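Transcriptional regulator (NtrC family) (Aquifex aeolicus, PDB 3DZD) probably activates transcription by sigma54 RNA polymerase, as a response regulator whose AAA+ ATPase binds adenine nucleotide. Local coordinates at residues Asp307-Leu310 / Leu311-Phe315; Leu316-Phe319 / Ala320-Lys324; Ile138-Ile141 / Lys142-Ile145. All coordinates share one frame; numbering follows the deposited sequence.

Contact 1 of 3, residues Asp307-Leu310 / Leu311-Phe315; sequences DVIL and LAEYF. With ADP (adenosine-5'-diphosphate), chain C.
With CG turned away from the carbonyl carbon and set beside the backbone N (chi1 -75°), Leu311 leans back over the preceding turn, where its CG lies 3.3 Å from Asp307 O. The same carbonyl oxygen accepts the backbone bond from Leu311 N, so this side chain probably helps to shield the bond its own residue makes. Its second methyl, CD2, faces the nucleotide and comes 3.6 Å from ADP N1, a contact of apolar carbon with adenine.

Tyr314 differs: its CG lies anti to the backbone N (chi1 163°), which carries its ring to the base, with Tyr314 CE2 3.9 Å from ADP C2. The ring of Phe315 brings CZ to 3.9 Å from ADP N3, and Tyr314 CD2 rests above one of its faces, toward the rim. On another flank Glu313 runs out extended past Ile309, the two side chains slanting across each other, with Ile309 CG2 3.7 Å from Glu313 OE2; that carboxylate has a long, weak pairing with Lys335. Asp307, at the start of helix 307-322, uses OD1 to accept hydrogen bonds from the backbone N of Glu134 and of His135.

Successive i to i+4 backbone bonds run through these two turns of the lid helix, Leu311 N to Asp307 O at 2.8 Å among them. The atoms of Leu311, Tyr314 and Phe315 nearest the adenine are carbons, whereas the polar bonds to ADP come from elsewhere, among them those of Val132 N and Lys351 NZ. The lid segment therefore contributes van der Waals contact and shape to the base pocket.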
ATOM      1  N   ASP A 307       6.594 -10.886 -30.563  1.00 39.75           N
ATOM      2  CA  ASP A 307       6.461 -10.322 -29.234  1.00 39.39           C
ATOM      3  C   ASP A 307       7.816 -10.370 -28.536  1.00 39.16           C
ATOM      4  O   ASP A 307       8.090  -9.554 -27.668  1.00 40.99           O
ATOM      5  CB  ASP A 307       5.428 -11.087 -28.404  1.00 39.14           C
ATOM      6  CG  ASP A 307       4.002 -10.639 -28.677  1.00 42.96           C
ATOM      7  OD1 ASP A 307       3.795  -9.681 -29.457  1.00 45.26           O
ATOM      8  OD2 ASP A 307       3.081 -11.257 -28.099  1.00 39.98           O
ATOM      9  N   VAL A 308       8.660 -11.325 -28.915  1.00 39.30           N
ATOM     10  CA  VAL A 308       9.967 -11.469 -28.277  1.00 39.12           C
ATOM     11  C   VAL A 308      10.795 -10.193 -28.456  1.00 43.10           C
ATOM     12  O   VAL A 308      11.501  -9.762 -27.540  1.00 39.35           O
ATOM     13  CB  VAL A 308      10.734 -12.720 -28.779  1.00 39.36           C
ATOM     14  CG1 VAL A 308      10.716 -12.790 -30.286  1.00 39.80           C
ATOM     15  CG2 VAL A 308      12.157 -12.718 -28.272  1.00 39.30           C
ATOM     16  N   ILE A 309      10.684  -9.579 -29.629  1.00 39.53           N
ATOM     17  CA  ILE A 309      11.344  -8.308 -29.892  1.00 39.66           C
ATOM     18  C   ILE A 309      10.688  -7.148 -29.150  1.00 39.40           C
ATOM     19  O   ILE A 309      11.378  -6.289 -28.597  1.00 44.11           O
ATOM     20  CB  ILE A 309      11.324  -7.966 -31.370  1.00 40.12           C
ATOM     21  CG1 ILE A 309      11.932  -9.106 -32.192  1.00 40.37           C
ATOM     22  CG2 ILE A 309      12.066  -6.668 -31.598  1.00 45.40           C
ATOM     23  CD1 ILE A 309      13.194  -9.667 -31.594  1.00 40.27           C
ATOM     24  N   LEU A 310       9.359  -7.119 -29.143  1.00 39.41           N
ATOM     25  CA  LEU A 310       8.626  -6.074 -28.435  1.00 43.17           C
ATOM     26  C   LEU A 310       9.044  -6.054 -26.979  1.00 41.65           C
ATOM     27  O   LEU A 310       9.326  -4.999 -26.416  1.00 39.70           O
ATOM     28  CB  LEU A 310       7.108  -6.290 -28.529  1.00 39.25           C
ATOM     29  CG  LEU A 310       6.481  -6.076 -29.909  1.00 44.80           C
ATOM     30  CD1 LEU A 310       4.963  -6.124 -29.829  1.00 47.63           C
ATOM     31  CD2 LEU A 310       6.933  -4.749 -30.492  1.00 45.52           C
ATOM     32  N   LEU A 311       9.087  -7.238 -26.387  1.00 38.91           N
ATOM     33  CA  LEU A 311       9.424  -7.385 -24.994  1.00 38.49           C
ATOM     34  C   LEU A 311      10.878  -6.981 -24.740  1.00 38.43           C
ATOM     35  O   LEU A 311      11.183  -6.301 -23.748  1.00 38.25           O
ATOM     36  CB  LEU A 311       9.161  -8.824 -24.551  1.00 38.38           C
ATOM     37  CG  LEU A 311       7.674  -9.140 -24.378  1.00 38.55           C
ATOM     38  CD1 LEU A 311       7.387 -10.638 -24.392  1.00 38.15           C
ATOM     39  CD2 LEU A 311       7.160  -8.492 -23.087  1.00 37.93           C
ATOM     40  N   ALA A 312      11.768  -7.397 -25.639  1.00 38.49           N
ATOM     41  CA  ALA A 312      13.182  -7.072 -25.511  1.00 38.68           C
ATOM     42  C   ALA A 312      13.386  -5.560 -25.501  1.00 38.72           C
ATOM     43  O   ALA A 312      14.152  -5.029 -24.694  1.00 38.52           O
ATOM     44  CB  ALA A 312      13.992  -7.713 -26.643  1.00 38.84           C
ATOM     45  N   GLU A 313      12.707  -4.877 -26.413  1.00 46.69           N
ATOM     46  CA  GLU A 313      12.833  -3.436 -26.528  1.00 52.96           C
ATOM     47  C   GLU A 313      12.258  -2.764 -25.289  1.00 50.33           C
ATOM     48  O   GLU A 313      12.783  -1.761 -24.814  1.00 54.39           O
ATOM     49  CB  GLU A 313      12.130  -2.944 -27.795  1.00 55.31           C
ATOM     50  CG  GLU A 313      12.851  -3.353 -29.072  1.00 58.25           C
ATOM     51  CD  GLU A 313      12.036  -3.101 -30.327  1.00 78.52           C
ATOM     52  OE1 GLU A 313      10.788  -3.035 -30.238  1.00 82.62           O
ATOM     53  OE2 GLU A 313      12.650  -2.976 -31.410  1.00 85.78           O
ATOM     54  N   TYR A 314      11.185  -3.338 -24.760  1.00 38.69           N
ATOM     55  CA  TYR A 314      10.539  -2.806 -23.571  1.00 41.44           C
ATOM     56  C   TYR A 314      11.464  -2.939 -22.359  1.00 44.20           C
ATOM     57  O   TYR A 314      11.557  -2.025 -21.529  1.00 45.68           O
ATOM     58  CB  TYR A 314       9.205  -3.523 -23.339  1.00 38.12           C
ATOM     59  CG  TYR A 314       8.609  -3.380 -21.949  1.00 37.78           C
ATOM     60  CD1 TYR A 314       7.793  -2.304 -21.619  1.00 42.04           C
ATOM     61  CD2 TYR A 314       8.834  -4.344 -20.982  1.00 37.66           C
ATOM     62  CE1 TYR A 314       7.244  -2.182 -20.354  1.00 37.64           C
ATOM     63  CE2 TYR A 314       8.292  -4.234 -19.722  1.00 38.86           C
ATOM     64  CZ  TYR A 314       7.502  -3.154 -19.413  1.00 41.56           C
ATOM     65  OH  TYR A 314       6.967  -3.073 -18.151  1.00 51.57           O
ATOM     66  N   PHE A 315      12.150  -4.076 -22.256  1.00 41.64           N
ATOM     67  CA  PHE A 315      13.048  -4.300 -21.125  1.00 44.30           C
ATOM     68  C   PHE A 315      14.341  -3.496 -21.287  1.00 46.57           C
ATOM     69  O   PHE A 315      14.848  -2.917 -20.331  1.00 46.37           O
ATOM     70  CB  PHE A 315      13.341  -5.799 -20.933  1.00 37.58           C
ATOM     71  CG  PHE A 315      12.159  -6.592 -20.424  1.00 37.50           C
ATOM     72  CD1 PHE A 315      11.490  -6.208 -19.265  1.00 38.83           C
ATOM     73  CD2 PHE A 315      11.708  -7.715 -21.108  1.00 37.47           C
ATOM     74  CE1 PHE A 315      10.390  -6.925 -18.801  1.00 43.06           C
ATOM     75  CE2 PHE A 315      10.624  -8.447 -20.643  1.00 37.33           C
ATOM     76  CZ  PHE A 315       9.957  -8.052 -19.496  1.00 37.15           C
TER
HETATM   77  PB  ADP C 370       4.601 -16.187 -14.143  0.52 45.33           P
HETATM   78  O1B ADP C 370       3.705 -15.373 -13.231  0.77 43.69           O
HETATM   79  O2B ADP C 370       5.368 -17.290 -13.447  0.88 52.43           O
HETATM   80  O3B ADP C 370       3.929 -16.683 -15.387  1.00 39.04           O
HETATM   81  PA  ADP C 370       6.032 -13.665 -14.254  1.00 49.22           P
HETATM   82  O1A ADP C 370       5.082 -12.720 -14.936  1.00 58.16           O
HETATM   83  O2A ADP C 370       6.111 -13.607 -12.742  1.00 57.69           O
HETATM   84  O3A ADP C 370       5.716 -15.176 -14.754  1.00 55.33           O
HETATM   85  O5' ADP C 370       7.513 -13.404 -14.828  1.00 50.97           O
HETATM   86  C5' ADP C 370       7.721 -12.537 -15.935  1.00 44.76           C
HETATM   87  C4' ADP C 370       8.552 -11.325 -15.563  1.00 44.12           C
HETATM   88  O4' ADP C 370       8.539 -10.479 -16.707  1.00 41.32           O
HETATM   89  C3' ADP C 370       7.858 -10.509 -14.493  1.00 50.68           C
HETATM   90  O3' ADP C 370       8.813  -9.623 -13.900  1.00 50.81           O
HETATM   91  C2' ADP C 370       6.870  -9.640 -15.225  1.00 45.50           C
HETATM   92  O2' ADP C 370       6.910  -8.358 -14.595  1.00 44.81           O
HETATM   93  C1' ADP C 370       7.474  -9.520 -16.609  1.00 42.19           C
HETATM   94  N9  ADP C 370       6.486  -9.813 -17.668  1.00 39.98           N
HETATM   95  C8  ADP C 370       5.949 -11.020 -17.924  1.00 39.52           C
HETATM   96  N7  ADP C 370       5.104 -10.974 -18.972  1.00 37.07           N
HETATM   97  C5  ADP C 370       5.093  -9.704 -19.410  1.00 37.10           C
HETATM   98  C6  ADP C 370       4.396  -8.969 -20.488  1.00 39.84           C
HETATM   99  N6  ADP C 370       3.534  -9.611 -21.322  1.00 46.23           N
HETATM  100  N1  ADP C 370       4.658  -7.655 -20.614  1.00 43.68           N
HETATM  101  C2  ADP C 370       5.518  -7.028 -19.790  1.00 43.39           C
HETATM  102  N3  ADP C 370       6.181  -7.627 -18.785  1.00 41.99           N
HETATM  103  C4  ADP C 370       6.009  -8.943 -18.553  1.00 39.30           C

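Contact 2 of 3, residues Leu316-Phe319 / Ala320-Lys324; sequences LKKF and AKEYK
The rings of Phe319 and Tyr323, one helical turn apart, run alongside each other, their planes within 23° of parallel but displaced so that little of one ring stands over the other. Their centroids are 5.6 Å apart, and the touching is done by one corner of the phenylalanine, with Phe319 CD1 4.0 Å from Tyr323 CZ. At the edge of the Phe319 ring, near its plane, comes the carboxylate oxygen Glu322 OE2, 4.1 Å from Phe319 CD1. CG of Glu322 stands opposite its backbone N (chi1 175°) and the chain runs out extended, which sends the acid back along the helix toward this edge. Lys318 NZ lies near Glu322 OE2 without contact, at 4.7 Å, so any attraction would probably be diffuse.

In the backbone, Phe319 O accepts a short bond of 2.6 Å from Tyr323 N, while Tyr323 CG lies 3.6 Å from the same oxygen. The phenol OH is hydrogen-bonded to Glu355 of helix 346-359, the helix on which Phe319 also packs. A cation-pi contact from Arg348 of the second subunit reaches the Tyr323 ring. An alanine in place of Tyr323 would remove the ring and hydroxyl, and is likely to leave Glu355 without this hydrogen-bond partner, Arg348 of the second subunit without the ring it meets, and a gap beside Phe319 CD1.

Tyr323 is the first residue to leave helical geometry, and next to it Lys324 forms a salt bridge with Glu230 of the second subunit. The arrangement is thus an i, i+4 aromatic pair at the C-terminal end of helix 307-322, where the AAA+ lid meets the other subunit.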
ATOM      1  N   LEU A 316      14.863  -3.465 -22.506  1.00 38.16           N
ATOM      2  CA  LEU A 316      16.083  -2.728 -22.801  1.00 40.67           C
ATOM      3  C   LEU A 316      15.923  -1.251 -22.446  1.00 49.92           C
ATOM      4  O   LEU A 316      16.831  -0.646 -21.890  1.00 50.21           O
ATOM      5  CB  LEU A 316      16.446  -2.875 -24.277  1.00 40.29           C
ATOM      6  CG  LEU A 316      17.695  -2.128 -24.742  1.00 52.18           C
ATOM      7  CD1 LEU A 316      18.943  -2.731 -24.108  1.00 42.21           C
ATOM      8  CD2 LEU A 316      17.795  -2.145 -26.263  1.00 50.45           C
ATOM      9  N   LYS A 317      14.767  -0.674 -22.765  1.00 51.35           N
ATOM     10  CA  LYS A 317      14.511   0.718 -22.431  1.00 51.91           C
ATOM     11  C   LYS A 317      14.383   0.896 -20.933  1.00 57.21           C
ATOM     12  O   LYS A 317      15.024   1.761 -20.345  1.00 63.90           O
ATOM     13  CB  LYS A 317      13.246   1.233 -23.113  1.00 57.99           C
ATOM     14  CG  LYS A 317      13.491   1.882 -24.460  1.00 71.68           C
ATOM     15  CD  LYS A 317      14.222   0.935 -25.400  1.00 74.54           C
ATOM     16  CE  LYS A 317      14.138   1.411 -26.839  1.00 86.21           C
ATOM     17  NZ  LYS A 317      14.696   2.786 -26.986  1.00 86.60           N
ATOM     18  N   LYS A 318      13.548   0.074 -20.316  1.00 48.87           N
ATOM     19  CA  LYS A 318      13.268   0.206 -18.899  1.00 47.79           C
ATOM     20  C   LYS A 318      14.530   0.119 -18.041  1.00 53.32           C
ATOM     21  O   LYS A 318      14.676   0.857 -17.060  1.00 53.94           O
ATOM     22  CB  LYS A 318      12.244  -0.841 -18.467  1.00 48.40           C
ATOM     23  CG  LYS A 318      12.135  -1.033 -16.975  1.00 51.94           C
ATOM     24  CD  LYS A 318      10.810  -1.693 -16.617  1.00 65.13           C
ATOM     25  CE  LYS A 318      10.998  -2.652 -15.458  1.00 73.33           C
ATOM     26  NZ  LYS A 318      12.103  -3.606 -15.776  1.00 62.43           N
ATOM     27  N   PHE A 319      15.439  -0.776 -18.417  1.00 42.78           N
ATOM     28  CA  PHE A 319      16.661  -0.975 -17.652  1.00 49.44           C
ATOM     29  C   PHE A 319      17.717   0.078 -17.976  1.00 50.99           C
ATOM     30  O   PHE A 319      18.308   0.658 -17.067  1.00 54.06           O
ATOM     31  CB  PHE A 319      17.219  -2.391 -17.849  1.00 40.10           C
ATOM     32  CG  PHE A 319      16.354  -3.461 -17.261  1.00 37.34           C
ATOM     33  CD1 PHE A 319      15.845  -3.327 -15.977  1.00 43.05           C
ATOM     34  CD2 PHE A 319      16.033  -4.601 -17.992  1.00 37.35           C
ATOM     35  CE1 PHE A 319      15.034  -4.310 -15.428  1.00 36.86           C
ATOM     36  CE2 PHE A 319      15.232  -5.588 -17.454  1.00 37.11           C
ATOM     37  CZ  PHE A 319      14.728  -5.443 -16.177  1.00 39.49           C
ATOM     38  N   ALA A 320      17.947   0.326 -19.265  1.00 38.20           N
ATOM     39  CA  ALA A 320      18.904   1.344 -19.691  1.00 42.28           C
ATOM     40  C   ALA A 320      18.595   2.700 -19.054  1.00 52.31           C
ATOM     41  O   ALA A 320      19.500   3.443 -18.667  1.00 52.55           O
ATOM     42  CB  ALA A 320      18.930   1.458 -21.215  1.00 46.48           C
ATOM     43  N   LYS A 321      17.312   3.014 -18.943  1.00 70.79           N
ATOM     44  CA  LYS A 321      16.886   4.241 -18.298  1.00 75.65           C
ATOM     45  C   LYS A 321      17.198   4.152 -16.808  1.00 79.79           C
ATOM     46  O   LYS A 321      17.731   5.091 -16.209  1.00 81.37           O
ATOM     47  CB  LYS A 321      15.383   4.454 -18.511  1.00 79.23           C
ATOM     48  CG  LYS A 321      14.934   5.913 -18.538  1.00 92.92           C
ATOM     49  CD  LYS A 321      15.281   6.586 -19.862  1.00 99.14           C
ATOM     50  CE  LYS A 321      14.794   8.038 -19.918  1.00107.40           C
ATOM     51  NZ  LYS A 321      15.671   8.990 -19.173  1.00104.70           N
ATOM     52  N   GLU A 322      16.882   3.005 -16.221  1.00 62.68           N
ATOM     53  CA  GLU A 322      16.953   2.840 -14.774  1.00 58.75           C
ATOM     54  C   GLU A 322      18.371   2.623 -14.233  1.00 56.54           C
ATOM     55  O   GLU A 322      18.661   2.977 -13.096  1.00 54.75           O
ATOM     56  CB  GLU A 322      16.031   1.707 -14.331  1.00 49.20           C
ATOM     57  CG  GLU A 322      16.123   1.369 -12.865  1.00 54.67           C
ATOM     58  CD  GLU A 322      15.350   0.106 -12.521  1.00 67.14           C
ATOM     59  OE1 GLU A 322      15.464  -0.366 -11.365  1.00 73.46           O
ATOM     60  OE2 GLU A 322      14.632  -0.414 -13.414  1.00 60.41           O
ATOM     61  N   TYR A 323      19.248   2.047 -15.046  1.00 57.18           N
ATOM     62  CA  TYR A 323      20.641   1.844 -14.646  1.00 53.67           C
ATOM     63  C   TYR A 323      21.561   2.853 -15.342  1.00 60.68           C
ATOM     64  O   TYR A 323      22.745   2.580 -15.579  1.00 54.94           O
ATOM     65  CB  TYR A 323      21.107   0.411 -14.959  1.00 51.85           C
ATOM     66  CG  TYR A 323      20.244  -0.681 -14.361  1.00 43.55           C
ATOM     67  CD1 TYR A 323      19.376  -0.407 -13.315  1.00 41.22           C
ATOM     68  CD2 TYR A 323      20.327  -1.993 -14.822  1.00 37.57           C
ATOM     69  CE1 TYR A 323      18.587  -1.393 -12.759  1.00 42.00           C
ATOM     70  CE2 TYR A 323      19.538  -2.999 -14.269  1.00 37.27           C
ATOM     71  CZ  TYR A 323      18.664  -2.688 -13.241  1.00 40.80           C
ATOM     72  OH  TYR A 323      17.875  -3.663 -12.667  1.00 36.89           O
ATOM     73  N   LYS A 324      20.999   4.010 -15.682  1.00 55.96           N
ATOM     74  CA  LYS A 324      21.737   5.065 -16.368  1.00 54.36           C
ATOM     75  C   LYS A 324      22.698   4.541 -17.434  1.00 53.58           C
ATOM     76  O   LYS A 324      23.871   4.889 -17.421  1.00 59.61           O
ATOM     77  CB  LYS A 324      22.519   5.915 -15.357  1.00 65.47           C
ATOM     78  CG  LYS A 324      21.702   6.397 -14.155  1.00 69.44           C
ATOM     79  CD  LYS A 324      22.575   7.108 -13.126  1.00 72.39           C
ATOM     80  CE  LYS A 324      23.371   8.244 -13.766  1.00 79.50           C
ATOM     81  NZ  LYS A 324      24.264   8.958 -12.798  1.00 81.81           N
TER

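Contact 3 of 3, residues Ile138-Ile141 / Lys142-Ile145; sequences ILEI and KRLI
Two backbone N-H groups converge on Ile141 O: Ile145 N makes the straighter bond, at 3.0 Å, and Leu144 N a weak one. Glu140 O is likewise approached by two N-H groups, those of Arg143 and Leu144, both weakly. These bonds belong to helix 136-149 of the P-loop ATPase domain. One flank is apolar. Ile141 and Ile145 cross with CG2 of the first 4.2 Å from CG1 of the second; Ile145 continues onto helix 165-176 and Ile141 onto Ile296 of the edge strand 294-297.

Lys142 lies along the preceding turn, its CG beside the backbone N (chi1 -72°) and the rest of the chain extended, so that its CE comes 4.0 Å from Ile138 CG2. The ammonium continues to Gly133 O, to which it is hydrogen-bonded, and makes a cation-pi contact with Phe131.

Arg143, exposed, instead bends at chi3 (-85°) and folds over the backbone. Its guanidinium does not meet the carboxylate of Glu140, since Arg143 NH2 and Glu140 OE2 are 5.6 Å apart; one flat face covers the main chain, with Arg143 NH2 3.5 Å from Glu140 CA.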
ATOM      1  N   ILE A 138      -2.205 -13.106 -27.978  1.00 39.62           N
ATOM      2  CA  ILE A 138      -2.162 -12.183 -26.855  1.00 39.37           C
ATOM      3  C   ILE A 138      -3.251 -11.121 -26.924  1.00 39.57           C
ATOM      4  O   ILE A 138      -3.843 -10.782 -25.915  1.00 39.40           O
ATOM      5  CB  ILE A 138      -0.808 -11.493 -26.731  1.00 39.64           C
ATOM      6  CG1 ILE A 138       0.287 -12.536 -26.481  1.00 39.32           C
ATOM      7  CG2 ILE A 138      -0.869 -10.461 -25.610  1.00 38.82           C
ATOM      8  CD1 ILE A 138       0.126 -13.309 -25.182  1.00 39.36           C
ATOM      9  N   LEU A 139      -3.518 -10.597 -28.114  1.00 39.79           N
ATOM     10  CA  LEU A 139      -4.602  -9.629 -28.280  1.00 40.01           C
ATOM     11  C   LEU A 139      -5.953 -10.239 -27.897  1.00 40.07           C
ATOM     12  O   LEU A 139      -6.822  -9.555 -27.356  1.00 40.09           O
ATOM     13  CB  LEU A 139      -4.634  -9.084 -29.712  1.00 40.43           C
ATOM     14  CG  LEU A 139      -3.355  -8.325 -30.084  1.00 40.46           C
ATOM     15  CD1 LEU A 139      -3.370  -7.865 -31.533  1.00 40.94           C
ATOM     16  CD2 LEU A 139      -3.138  -7.141 -29.123  1.00 40.47           C
ATOM     17  N   GLU A 140      -6.117 -11.526 -28.171  1.00 61.99           N
ATOM     18  CA  GLU A 140      -7.336 -12.244 -27.817  1.00 62.09           C
ATOM     19  C   GLU A 140      -7.528 -12.284 -26.295  1.00 61.71           C
ATOM     20  O   GLU A 140      -8.620 -12.031 -25.796  1.00 83.37           O
ATOM     21  CB  GLU A 140      -7.276 -13.652 -28.409  1.00 62.30           C
ATOM     22  CG  GLU A 140      -8.520 -14.495 -28.231  1.00 62.51           C
ATOM     23  CD  GLU A 140      -8.341 -15.907 -28.798  1.00 62.73           C
ATOM     24  OE1 GLU A 140      -7.188 -16.415 -28.795  1.00 62.59           O
ATOM     25  OE2 GLU A 140      -9.352 -16.512 -29.250  1.00 63.10           O
ATOM     26  N   ILE A 141      -6.451 -12.591 -25.567  1.00 39.66           N
ATOM     27  CA  ILE A 141      -6.449 -12.559 -24.098  1.00 39.56           C
ATOM     28  C   ILE A 141      -6.777 -11.144 -23.590  1.00 39.50           C
ATOM     29  O   ILE A 141      -7.597 -10.968 -22.687  1.00 39.31           O
ATOM     30  CB  ILE A 141      -5.089 -13.053 -23.522  1.00 38.84           C
ATOM     31  CG1 ILE A 141      -4.923 -14.560 -23.748  1.00 39.20           C
ATOM     32  CG2 ILE A 141      -4.940 -12.707 -22.042  1.00 38.69           C
ATOM     33  CD1 ILE A 141      -3.517 -15.075 -23.579  1.00 38.95           C
ATOM     34  N   LYS A 142      -6.157 -10.136 -24.196  1.00 39.11           N
ATOM     35  CA  LYS A 142      -6.382  -8.750 -23.777  1.00 39.08           C
ATOM     36  C   LYS A 142      -7.836  -8.300 -23.912  1.00 41.06           C
ATOM     37  O   LYS A 142      -8.311  -7.493 -23.107  1.00 41.04           O
ATOM     38  CB  LYS A 142      -5.460  -7.795 -24.531  1.00 39.12           C
ATOM     39  CG  LYS A 142      -4.006  -7.889 -24.112  1.00 38.89           C
ATOM     40  CD  LYS A 142      -3.147  -6.880 -24.855  1.00 38.98           C
ATOM     41  CE  LYS A 142      -1.745  -6.839 -24.287  1.00 38.74           C
ATOM     42  NZ  LYS A 142      -0.784  -6.207 -25.240  1.00 38.89           N
ATOM     43  N   ARG A 143      -8.537  -8.825 -24.918  1.00 40.27           N
ATOM     44  CA  ARG A 143      -9.962  -8.540 -25.100  1.00 48.02           C
ATOM     45  C   ARG A 143     -10.827  -9.340 -24.131  1.00 48.43           C
ATOM     46  O   ARG A 143     -11.928  -8.925 -23.771  1.00 54.11           O
ATOM     47  CB  ARG A 143     -10.404  -8.845 -26.534  1.00 46.98           C
ATOM     48  CG  ARG A 143      -9.984  -7.798 -27.552  1.00 54.42           C
ATOM     49  CD  ARG A 143     -10.533  -8.096 -28.952  1.00 64.17           C
ATOM     50  NE  ARG A 143      -9.679  -9.011 -29.708  1.00 66.50           N
ATOM     51  CZ  ARG A 143      -9.951 -10.300 -29.889  1.00 61.00           C
ATOM     52  NH1 ARG A 143     -11.061 -10.818 -29.368  1.00 85.43           N
ATOM     53  NH2 ARG A 143      -9.122 -11.065 -30.589  1.00 56.42           N
ATOM     54  N   LEU A 144     -10.324 -10.496 -23.717  1.00 40.84           N
ATOM     55  CA  LEU A 144     -11.089 -11.396 -22.870  1.00 41.98           C
ATOM     56  C   LEU A 144     -11.104 -10.923 -21.417  1.00 42.19           C
ATOM     57  O   LEU A 144     -12.117 -11.026 -20.728  1.00 42.95           O
ATOM     58  CB  LEU A 144     -10.503 -12.803 -22.964  1.00 39.65           C
ATOM     59  CG  LEU A 144     -11.044 -13.852 -21.999  1.00 39.55           C
ATOM     60  CD1 LEU A 144     -12.493 -14.229 -22.361  1.00 40.44           C
ATOM     61  CD2 LEU A 144     -10.127 -15.077 -21.980  1.00 39.45           C
ATOM     62  N   ILE A 145      -9.971 -10.390 -20.973  1.00 39.06           N
ATOM     63  CA  ILE A 145      -9.766 -10.006 -19.582  1.00 39.66           C
ATOM     64  C   ILE A 145     -10.860  -9.106 -19.000  1.00 42.28           C
ATOM     65  O   ILE A 145     -11.341  -9.352 -17.890  1.00 42.30           O
ATOM     66  CB  ILE A 145      -8.398  -9.306 -19.396  1.00 38.87           C
ATOM     67  CG1 ILE A 145      -7.252 -10.317 -19.477  1.00 38.24           C
ATOM     68  CG2 ILE A 145      -8.345  -8.581 -18.078  1.00 38.16           C
ATOM     69  CD1 ILE A 145      -5.917  -9.689 -19.232  1.00 38.02           C
TER

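How the contacts relate
Along the chain contact 3 comes first, on helix 136-149 of the sigma-54 interaction domain, and contacts 1 and 2 follow on helix 307-322 of the lid. Contacts 1 and 2 adjoin in sequence, their centres 13 Å apart, so one helix leads from the adenine pocket to the subunit interface. Contact 1 meets contact 3, although their centres are 18 Å apart: Asp307 OD2 packs 3.5 Å from Ile138 CG1, joining the lid to the ATPase domain. Contacts 2 and 3 do not touch (nearest atoms about 15 Å apart). ADP touches contact 1 and lies about 6 Å from the Ile138 side chain, so nucleotide could plausibly influence how lid and ATPase domain are placed.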